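Local atomic coordinates of flagellar brake protein YcgR (Klebsiella pneumoniae, PDB entry 5KEC), a protein that binds the second messenger c-di-GMP and, as a PilZ-type regulator, probably activates transcription of the type 3 fimbriae genes. Residues R128-E133 and L156-H161; K152-K157 and S201-S206; N162-N167 and D181-N186. One frame throughout, in Å; residues are numbered along the deposited sequence.

Contact 1: residues R128-E133 and L156-H161; sequences RHKNGE and LKFLSH
His129 and Phe158 bring the two backbones closest, CA to CA 7.0 Å, where a type I beta turn from His129 to Gly132 faces a short 3-10 segment beginning at Leu156. The turn belongs to the beta hairpin of strands 124-128 and 134-142, part of the curled antiparallel sheet consistent with a PilZ domain; the 3-10 segment lies in the loop between strands 146-151 and 164-171. Phe158 carries the contact, its ring set against the turn. Over one ring face sits His129 CB, 3.8 Å from the Phe158 centroid in a CH-pi contact. The imidazole plane of His129 is nearly parallel to the phenyl plane, at 11°, but is slid so far that the rings barely overlap. The slide sets Phe158 CB over the imidazole face, 3.4 Å from His129 ND1, rather than ring over ring. The opposite phenyl face is covered toward its rim by Lys157 CG, so the ring is held between its own neighbour and the turn. Lys130 CB approaches obliquely, 3.8 Å from Phe158 CE2, before the extended lysine chain leads away. Asn131 comes to the ring edge, its ND2 3.7 Å from Phe158 CE1, with the amide turned 59° from the ring. An Asx turn holds the same amide: Glu133 N donates to Asn131 OD1 at 3.0 Å from above the carbonyl plane. His129 also meets the ring of Tyr135 and the side chain of Asn155. Across the contact its CE1 lies 4.2 Å from Leu159 CD2.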
loop_
_atom_site.group_PDB
_atom_site.type_symbol
_atom_site.label_atom_id
_atom_site.label_comp_id
_atom_site.label_asym_id
_atom_site.label_seq_id
_atom_site.Cartn_x
_atom_site.Cartn_y
_atom_site.Cartn_z
ATOM N N ARG B 128 -7.385 -17.519 -15.167
ATOM C CA ARG B 128 -8.323 -17.333 -16.262
ATOM C C ARG B 128 -9.143 -16.087 -16.007
ATOM O O ARG B 128 -9.527 -15.812 -14.869
ATOM C CB ARG B 128 -9.241 -18.551 -16.399
ATOM C CG ARG B 128 -8.498 -19.819 -16.786
ATOM C CD ARG B 128 -9.438 -20.997 -16.989
ATOM N NE ARG B 128 -8.730 -22.155 -17.528
ATOM C CZ ARG B 128 -8.252 -23.149 -16.785
ATOM N NH1 ARG B 128 -8.411 -23.134 -15.465
ATOM N NH2 ARG B 128 -7.619 -24.164 -17.364
ATOM N N HIS B 129 -9.396 -15.321 -17.063
ATOM C CA HIS B 129 -10.279 -14.172 -16.948
ATOM C C HIS B 129 -11.714 -14.660 -16.754
ATOM O O HIS B 129 -11.976 -15.867 -16.749
ATOM C CB HIS B 129 -10.155 -13.271 -18.178
ATOM C CG HIS B 129 -8.861 -12.508 -18.241
ATOM N ND1 HIS B 129 -8.452 -11.659 -17.238
ATOM C CD2 HIS B 129 -7.892 -12.471 -19.185
ATOM C CE1 HIS B 129 -7.282 -11.131 -17.559
ATOM N NE2 HIS B 129 -6.921 -11.607 -18.736
ATOM N N LYS B 130 -12.634 -13.719 -16.579
ATOM C CA LYS B 130 -14.028 -14.040 -16.308
ATOM C C LYS B 130 -14.655 -14.886 -17.414
ATOM O O LYS B 130 -15.545 -15.695 -17.150
ATOM C CB LYS B 130 -14.841 -12.757 -16.112
ATOM C CG LYS B 130 -14.331 -11.851 -15.001
ATOM C CD LYS B 130 -15.289 -10.687 -14.765
ATOM C CE LYS B 130 -14.977 -9.960 -13.462
ATOM N NZ LYS B 130 -16.040 -8.978 -13.090
ATOM N N ASN B 131 -14.198 -14.693 -18.648
ATOM C CA ASN B 131 -14.742 -15.432 -19.781
ATOM C C ASN B 131 -14.025 -16.759 -20.025
ATOM O O ASN B 131 -14.230 -17.403 -21.055
ATOM C CB ASN B 131 -14.671 -14.584 -21.047
ATOM C CG ASN B 131 -13.246 -14.265 -21.443
ATOM O OD1 ASN B 131 -12.301 -14.665 -20.758
ATOM N ND2 ASN B 131 -13.078 -13.550 -22.552
ATOM N N GLY B 132 -13.168 -17.158 -19.093
ATOM C CA GLY B 132 -12.491 -18.438 -19.198
ATOM C C GLY B 132 -11.183 -18.400 -19.969
ATOM O O GLY B 132 -10.477 -19.406 -20.055
ATOM N N GLU B 133 -10.850 -17.242 -20.529
ATOM C CA GLU B 133 -9.604 -17.107 -21.277
ATOM C C GLU B 133 -8.394 -17.160 -20.346
ATOM O O GLU B 133 -8.382 -16.514 -19.304
ATOM C CB GLU B 133 -9.595 -15.807 -22.077
ATOM C CG GLU B 133 -8.311 -15.569 -22.844
ATOM C CD GLU B 133 -8.441 -14.441 -23.843
ATOM O OE1 GLU B 133 -9.306 -14.539 -24.739
ATOM O OE2 GLU B 133 -7.687 -13.453 -23.729
ATOM N N LEU B 156 -7.070 -6.226 -22.246
ATOM C CA LEU B 156 -7.260 -4.958 -21.552
ATOM C C LEU B 156 -8.612 -4.770 -20.868
ATOM O O LEU B 156 -8.698 -4.117 -19.825
ATOM C CB LEU B 156 -6.956 -3.787 -22.490
ATOM C CG LEU B 156 -5.468 -3.622 -22.799
ATOM C CD1 LEU B 156 -5.243 -2.517 -23.825
ATOM C CD2 LEU B 156 -4.700 -3.337 -21.523
ATOM N N LYS B 157 -9.669 -5.334 -21.441
ATOM C CA LYS B 157 -10.995 -5.116 -20.884
ATOM C C LYS B 157 -11.159 -5.740 -19.495
ATOM O O LYS B 157 -12.074 -5.389 -18.756
ATOM C CB LYS B 157 -12.077 -5.616 -21.837
ATOM C CG LYS B 157 -12.119 -7.114 -22.024
ATOM C CD LYS B 157 -13.206 -7.478 -23.014
ATOM C CE LYS B 157 -13.327 -8.980 -23.189
ATOM N NZ LYS B 157 -14.480 -9.320 -24.074
ATOM N N PHE B 158 -10.264 -6.654 -19.132
ATOM C CA PHE B 158 -10.322 -7.274 -17.808
ATOM C C PHE B 158 -9.347 -6.629 -16.837
ATOM O O PHE B 158 -9.192 -7.083 -15.701
ATOM C CB PHE B 158 -10.047 -8.768 -17.906
ATOM C CG PHE B 158 -11.113 -9.521 -18.632
ATOM C CD1 PHE B 158 -10.880 -10.039 -19.893
ATOM C CD2 PHE B 158 -12.362 -9.688 -18.062
ATOM C CE1 PHE B 158 -11.875 -10.727 -20.566
ATOM C CE2 PHE B 158 -13.354 -10.371 -18.732
ATOM C CZ PHE B 158 -13.110 -10.890 -19.984
ATOM N N LEU B 159 -8.697 -5.565 -17.298
ATOM C CA LEU B 159 -7.636 -4.927 -16.541
ATOM C C LEU B 159 -7.920 -3.453 -16.284
ATOM O O LEU B 159 -6.999 -2.646 -16.177
ATOM C CB LEU B 159 -6.310 -5.077 -17.287
ATOM C CG LEU B 159 -5.929 -6.515 -17.639
ATOM C CD1 LEU B 159 -4.656 -6.557 -18.468
ATOM C CD2 LEU B 159 -5.775 -7.342 -16.372
ATOM N N SER B 160 -9.195 -3.099 -16.185
ATOM C CA SER B 160 -9.558 -1.718 -15.891
ATOM C C SER B 160 -9.288 -1.411 -14.423
ATOM O O SER B 160 -9.148 -2.321 -13.609
ATOM C CB SER B 160 -11.026 -1.460 -16.231
ATOM O OG SER B 160 -11.892 -2.086 -15.301
ATOM N N HIS B 161 -9.223 -0.131 -14.082
ATOM C CA HIS B 161 -8.929 0.262 -12.712
ATOM C C HIS B 161 -9.882 -0.399 -11.712
ATOM O O HIS B 161 -11.096 -0.432 -11.917
ATOM C CB HIS B 161 -8.960 1.783 -12.568
ATOM C CG HIS B 161 -8.732 2.258 -11.168
ATOM N ND1 HIS B 161 -7.474 2.356 -10.611
ATOM C CD2 HIS B 161 -9.600 2.645 -10.205
ATOM C CE1 HIS B 161 -7.579 2.792 -9.369
ATOM N NE2 HIS B 161 -8.858 2.974 -9.097
#

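Contact 2: residues K152-K157 and S201-S206; sequences KTPNLK and SYYQIS
Pro154 lies over one face of the Tyr203 ring, the two side chains crossing at about a right angle. Pro154 CG stands 3.5 Å from the Tyr203 centroid, a CH-pi contact displaced toward the rim, and Pro154 CD comes within 3.3 Å of Tyr203 CD2. Beside this pair, Lys152 runs alongside Tyr202, pointing the same way. Its CG is 3.7 Å from Tyr202 CD1; the chain then bends at chi3 (69°), which turns CE, and again at chi4 (55°), which brings NZ over the ring. The resulting cation-pi contact spans 4.0 Å from Lys152 NZ to the Tyr202 centroid. The same ammonium makes a weak hydrogen bond to Ser201 O at 3.3 Å, while its salt bridge is to Glu200. A water donates to both Lys152 O and Ser201 O, at 2.9 and 2.7 Å respectively, tying the loop backbone to the strand. Further out, strand 199-210 is fixed between strands 146-151 and 177-193, with Tyr203 bonded through its backbone to Thr151 and Tyr202 to Ile190. Pro154 is backed by Leu159. The loop thus leaves strand 146-151 and stays against the neighbouring strand, which carries the c-di-GMP-binding residues Gln204 and Ser206. With Glu200, the Ser201 carbonyl and the Tyr202 face as partners of Lys152 NZ at the surface, its positive charge is probably favoured.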
loop_
_atom_site.group_PDB
_atom_site.type_symbol
_atom_site.label_atom_id
_atom_site.label_comp_id
_atom_site.label_asym_id
_atom_site.label_seq_id
_atom_site.Cartn_x
_atom_site.Cartn_y
_atom_site.Cartn_z
ATOM N N LYS B 152 3.065 -8.860 -23.042
ATOM C CA LYS B 152 3.012 -8.139 -24.307
ATOM C C LYS B 152 1.626 -8.247 -24.932
ATOM O O LYS B 152 1.302 -7.523 -25.878
ATOM C CB LYS B 152 4.097 -8.647 -25.261
ATOM C CG LYS B 152 5.503 -8.501 -24.688
ATOM C CD LYS B 152 6.558 -9.192 -25.544
ATOM C CE LYS B 152 6.751 -8.480 -26.865
ATOM N NZ LYS B 152 7.068 -7.040 -26.666
ATOM N N THR B 153 0.803 -9.139 -24.387
ATOM C CA THR B 153 -0.530 -9.383 -24.933
ATOM C C THR B 153 -1.612 -9.359 -23.856
ATOM O O THR B 153 -2.234 -10.380 -23.568
ATOM C CB THR B 153 -0.597 -10.735 -25.664
ATOM O OG1 THR B 153 -0.106 -11.771 -24.802
ATOM C CG2 THR B 153 0.245 -10.704 -26.929
ATOM N N PRO B 154 -1.840 -8.186 -23.255
ATOM C CA PRO B 154 -2.872 -8.088 -22.219
ATOM C C PRO B 154 -4.284 -8.165 -22.801
ATOM O O PRO B 154 -4.507 -7.768 -23.951
ATOM C CB PRO B 154 -2.634 -6.700 -21.626
ATOM C CG PRO B 154 -2.033 -5.912 -22.757
ATOM C CD PRO B 154 -1.164 -6.899 -23.499
ATOM N N ASN B 155 -5.213 -8.694 -22.015
ATOM C CA ASN B 155 -6.629 -8.608 -22.332
ATOM C C ASN B 155 -7.168 -7.384 -21.600
ATOM O O ASN B 155 -7.652 -7.481 -20.468
ATOM C CB ASN B 155 -7.357 -9.870 -21.874
ATOM C CG ASN B 155 -8.687 -10.066 -22.582
ATOM O OD1 ASN B 155 -9.313 -9.103 -23.034
ATOM N ND2 ASN B 155 -9.123 -11.317 -22.687
ATOM N N LEU B 156 -7.070 -6.226 -22.246
ATOM C CA LEU B 156 -7.260 -4.958 -21.552
ATOM C C LEU B 156 -8.612 -4.770 -20.868
ATOM O O LEU B 156 -8.698 -4.117 -19.825
ATOM C CB LEU B 156 -6.956 -3.787 -22.490
ATOM C CG LEU B 156 -5.468 -3.622 -22.799
ATOM C CD1 LEU B 156 -5.243 -2.517 -23.825
ATOM C CD2 LEU B 156 -4.700 -3.337 -21.523
ATOM N N LYS B 157 -9.669 -5.334 -21.441
ATOM C CA LYS B 157 -10.995 -5.116 -20.884
ATOM C C LYS B 157 -11.159 -5.740 -19.495
ATOM O O LYS B 157 -12.074 -5.389 -18.756
ATOM C CB LYS B 157 -12.077 -5.616 -21.837
ATOM C CG LYS B 157 -12.119 -7.114 -22.024
ATOM C CD LYS B 157 -13.206 -7.478 -23.014
ATOM C CE LYS B 157 -13.327 -8.980 -23.189
ATOM N NZ LYS B 157 -14.480 -9.320 -24.074
ATOM N N SER B 201 6.964 -3.121 -27.009
ATOM C CA SER B 201 6.103 -2.562 -25.975
ATOM C C SER B 201 5.656 -3.627 -24.970
ATOM O O SER B 201 5.193 -4.704 -25.345
ATOM C CB SER B 201 4.886 -1.866 -26.590
ATOM O OG SER B 201 5.285 -0.788 -27.417
ATOM N N TYR B 202 5.804 -3.306 -23.692
ATOM C CA TYR B 202 5.424 -4.207 -22.617
ATOM C C TYR B 202 4.366 -3.536 -21.769
ATOM O O TYR B 202 4.479 -2.352 -21.451
ATOM C CB TYR B 202 6.639 -4.555 -21.760
ATOM C CG TYR B 202 7.783 -5.118 -22.563
ATOM C CD1 TYR B 202 7.931 -6.487 -22.730
ATOM C CD2 TYR B 202 8.707 -4.278 -23.176
ATOM C CE1 TYR B 202 8.971 -7.008 -23.474
ATOM C CE2 TYR B 202 9.752 -4.786 -23.918
ATOM C CZ TYR B 202 9.881 -6.153 -24.064
ATOM O OH TYR B 202 10.921 -6.666 -24.805
ATOM N N TYR B 203 3.335 -4.287 -21.404
ATOM C CA TYR B 203 2.302 -3.750 -20.537
ATOM C C TYR B 203 2.585 -4.124 -19.088
ATOM O O TYR B 203 2.783 -5.299 -18.765
ATOM C CB TYR B 203 0.922 -4.252 -20.966
ATOM C CG TYR B 203 0.506 -3.758 -22.326
ATOM C CD1 TYR B 203 -0.318 -2.652 -22.457
ATOM C CD2 TYR B 203 0.951 -4.386 -23.482
ATOM C CE1 TYR B 203 -0.696 -2.188 -23.703
ATOM C CE2 TYR B 203 0.575 -3.929 -24.732
ATOM C CZ TYR B 203 -0.246 -2.828 -24.833
ATOM O OH TYR B 203 -0.625 -2.365 -26.073
ATOM N N GLN B 204 2.625 -3.115 -18.226
ATOM C CA GLN B 204 2.844 -3.333 -16.807
ATOM C C GLN B 204 1.556 -3.068 -16.045
ATOM O O GLN B 204 1.030 -1.957 -16.060
ATOM C CB GLN B 204 3.966 -2.437 -16.282
ATOM C CG GLN B 204 4.171 -2.536 -14.776
ATOM C CD GLN B 204 5.356 -1.732 -14.289
ATOM O OE1 GLN B 204 6.501 -2.142 -14.453
ATOM N NE2 GLN B 204 5.086 -0.576 -13.686
ATOM N N ILE B 205 1.037 -4.110 -15.402
ATOM C CA ILE B 205 -0.171 -3.988 -14.605
ATOM C C ILE B 205 0.192 -4.059 -13.135
ATOM O O ILE B 205 0.710 -5.071 -12.662
ATOM C CB ILE B 205 -1.199 -5.079 -14.953
ATOM C CG1 ILE B 205 -1.576 -4.998 -16.434
ATOM C CG2 ILE B 205 -2.436 -4.935 -14.087
ATOM C CD1 ILE B 205 -0.858 -5.994 -17.307
ATOM N N SER B 206 -0.053 -2.963 -12.421
ATOM C CA SER B 206 0.259 -2.893 -11.005
ATOM C C SER B 206 -0.949 -3.361 -10.234
ATOM O O SER B 206 -2.066 -2.902 -10.474
ATOM C CB SER B 206 0.642 -1.470 -10.593
ATOM O OG SER B 206 1.869 -1.098 -11.196
HETATM O O HOH W 1 3.120 -5.562 -26.923
#

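Contact 3: residues N162-N167 and D181-N186; sequences NALLKN and DLVVKN
Leu164 pairs with Val183 and Leu165 with Leu182 in the antiparallel beta hairpin of strands 164-171 and 177-193, in the C-terminal beta domain, probably of PilZ type. The short strand segments approach to 4.6 Å between axes, with N-to-C directions 162° apart. Backbone hydrogen bonds form the ladder: Leu165 N donates to Leu182 O at 2.7 Å and Leu182 N to Leu165 O at 2.8 Å, whereas Leu164 and Val183 form a non-hydrogen-bonded pair. Beyond the ladder Val184 holds the loop ahead of the strand by both backbone groups: its N donates to Ala163 O, and its O accepts a bent bond from Asn162 N. Apolar contacts divide between the sheet faces. On one, chi1 of Leu164 (-161°) puts CG anti to the backbone N, and chi2 (68°) then turns CD1 onto Val183 CG2 at 3.4 Å, tighter than usual for two carbons. On the other, Leu165 CB lies 4.0 Å from Leu182 CB, and Leu165 CG 4.2 Å from Val184 CG2; here Leu182 also packs on Phe209 of strand 199-210. Polar side chains close both ends. At one, Asp181 OD1 accepts from Asn167 N at 2.9 Å; Arg212 bonds to Asn167 OD1 and makes a long, weak ion pair with Asp181. At the other, Lys185 and the c-di-GMP-binding Asn186 form a classic beta bulge opposite Ser206. Lys185 NZ reaches back to donate to Asn162 OD1 at 2.8 Å, lying in the plane of that amide carbonyl.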
loop_
_atom_site.group_PDB
_atom_site.type_symbol
_atom_site.label_atom_id
_atom_site.label_comp_id
_atom_site.label_asym_id
_atom_site.label_seq_id
_atom_site.Cartn_x
_atom_site.Cartn_y
_atom_site.Cartn_z
ATOM N N ASN B 162 -9.310 -0.930 -10.635
ATOM C CA ASN B 162 -10.060 -1.652 -9.611
ATOM C C ASN B 162 -10.695 -2.948 -10.101
ATOM O O ASN B 162 -11.440 -3.594 -9.364
ATOM C CB ASN B 162 -11.115 -0.759 -8.954
ATOM C CG ASN B 162 -10.557 0.037 -7.796
ATOM O OD1 ASN B 162 -9.558 -0.416 -7.197
ATOM N ND2 ASN B 162 -11.112 1.111 -7.483
ATOM N N ALA B 163 -10.410 -3.331 -11.339
ATOM C CA ALA B 163 -10.868 -4.626 -11.813
ATOM C C ALA B 163 -10.263 -5.691 -10.908
ATOM O O ALA B 163 -9.181 -5.509 -10.342
ATOM C CB ALA B 163 -10.467 -4.857 -13.260
ATOM N N LEU B 164 -10.972 -6.798 -10.766
ATOM C CA LEU B 164 -10.537 -7.865 -9.894
ATOM C C LEU B 164 -10.113 -9.077 -10.709
ATOM O O LEU B 164 -10.836 -9.524 -11.600
ATOM C CB LEU B 164 -11.674 -8.247 -8.950
ATOM C CG LEU B 164 -11.301 -9.011 -7.684
ATOM C CD1 LEU B 164 -10.502 -8.115 -6.753
ATOM C CD2 LEU B 164 -12.553 -9.517 -6.993
ATOM N N LEU B 165 -8.935 -9.601 -10.403
ATOM C CA LEU B 165 -8.496 -10.877 -10.948
ATOM C C LEU B 165 -8.637 -11.916 -9.848
ATOM O O LEU B 165 -7.786 -12.015 -8.960
ATOM C CB LEU B 165 -7.041 -10.801 -11.409
ATOM C CG LEU B 165 -6.704 -9.796 -12.508
ATOM C CD1 LEU B 165 -5.202 -9.793 -12.798
ATOM C CD2 LEU B 165 -7.505 -10.090 -13.764
ATOM N N LYS B 166 -9.720 -12.680 -9.892
ATOM C CA LYS B 166 -9.983 -13.651 -8.843
ATOM C C LYS B 166 -9.314 -14.985 -9.126
ATOM O O LYS B 166 -9.227 -15.417 -10.272
ATOM C CB LYS B 166 -11.489 -13.843 -8.654
ATOM C CG LYS B 166 -12.241 -14.207 -9.924
ATOM C CD LYS B 166 -13.747 -14.176 -9.684
ATOM C CE LYS B 166 -14.169 -12.847 -9.064
ATOM N NZ LYS B 166 -15.644 -12.736 -8.869
ATOM N N ASN B 167 -8.853 -15.647 -8.070
ATOM C CA ASN B 167 -8.270 -16.970 -8.217
ATOM C C ASN B 167 -7.031 -16.932 -9.095
ATOM O O ASN B 167 -6.764 -17.877 -9.831
ATOM C CB ASN B 167 -9.280 -17.950 -8.833
ATOM C CG ASN B 167 -10.606 -17.975 -8.092
ATOM O OD1 ASN B 167 -10.648 -18.125 -6.873
ATOM N ND2 ASN B 167 -11.699 -17.823 -8.832
ATOM N N ASP B 181 -6.340 -13.220 -4.813
ATOM C CA ASP B 181 -7.123 -12.290 -5.618
ATOM C C ASP B 181 -6.344 -10.994 -5.813
ATOM O O ASP B 181 -5.739 -10.470 -4.872
ATOM C CB ASP B 181 -8.471 -12.018 -4.960
ATOM C CG ASP B 181 -9.270 -13.281 -4.755
ATOM O OD1 ASP B 181 -9.330 -14.099 -5.698
ATOM O OD2 ASP B 181 -9.814 -13.473 -3.647
ATOM N N LEU B 182 -6.339 -10.494 -7.040
ATOM C CA LEU B 182 -5.609 -9.271 -7.339
ATOM C C LEU B 182 -6.566 -8.152 -7.720
ATOM O O LEU B 182 -7.537 -8.369 -8.441
ATOM C CB LEU B 182 -4.608 -9.500 -8.469
ATOM C CG LEU B 182 -3.591 -10.625 -8.280
ATOM C CD1 LEU B 182 -2.839 -10.874 -9.581
ATOM C CD2 LEU B 182 -2.635 -10.307 -7.142
ATOM N N VAL B 183 -6.277 -6.953 -7.236
ATOM C CA VAL B 183 -7.027 -5.771 -7.633
ATOM C C VAL B 183 -6.141 -4.927 -8.535
ATOM O O VAL B 183 -5.095 -4.439 -8.111
ATOM C CB VAL B 183 -7.452 -4.936 -6.415
ATOM C CG1 VAL B 183 -8.109 -3.635 -6.858
ATOM C CG2 VAL B 183 -8.390 -5.745 -5.514
ATOM N N VAL B 184 -6.549 -4.782 -9.788
ATOM C CA VAL B 184 -5.799 -3.999 -10.754
ATOM C C VAL B 184 -5.828 -2.528 -10.353
ATOM O O VAL B 184 -6.894 -1.966 -10.124
ATOM C CB VAL B 184 -6.379 -4.177 -12.170
ATOM C CG1 VAL B 184 -5.647 -3.282 -13.174
ATOM C CG2 VAL B 184 -6.301 -5.638 -12.586
ATOM N N LYS B 185 -4.654 -1.913 -10.251
ATOM C CA LYS B 185 -4.557 -0.520 -9.818
ATOM C C LYS B 185 -4.127 0.419 -10.934
ATOM O O LYS B 185 -4.620 1.542 -11.032
ATOM C CB LYS B 185 -3.588 -0.377 -8.641
ATOM C CG LYS B 185 -4.159 -0.834 -7.313
ATOM C CD LYS B 185 -5.431 -0.074 -7.012
ATOM C CE LYS B 185 -6.120 -0.591 -5.767
ATOM N NZ LYS B 185 -7.408 0.131 -5.542
ATOM N N ASN B 186 -3.200 -0.039 -11.769
ATOM C CA ASN B 186 -2.616 0.825 -12.785
ATOM C C ASN B 186 -2.035 0.037 -13.951
ATOM O O ASN B 186 -1.351 -0.963 -13.754
ATOM C CB ASN B 186 -1.530 1.701 -12.157
ATOM C CG ASN B 186 -1.527 3.109 -12.709
ATOM O OD1 ASN B 186 -2.315 3.956 -12.285
ATOM N ND2 ASN B 186 -0.630 3.372 -13.653
#

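All three contacts lie in one beta domain: contact 3 pairs two strands of its sheet, contact 2 lays a loop on a strand, and contact 1 joins two loops. Centres of contacts 1 and 3 are 9 Å apart, those of 1 and 2 11 Å, and those of 2 and 3 13 Å. Contacts 1 and 2 share Leu156 and Lys157. Contact 1 closes just before contact 3 opens at Asn162, and both segments of contact 3 fall between those of contact 2. Leu159 touches Ile205, His161 ND1 probably bonds to Lys185 O, and Ile205 packs on Val184 between neighbouring strands 199-210 and 177-193. The loop is thereby fastened along strands that carry c-di-GMP-binding residues.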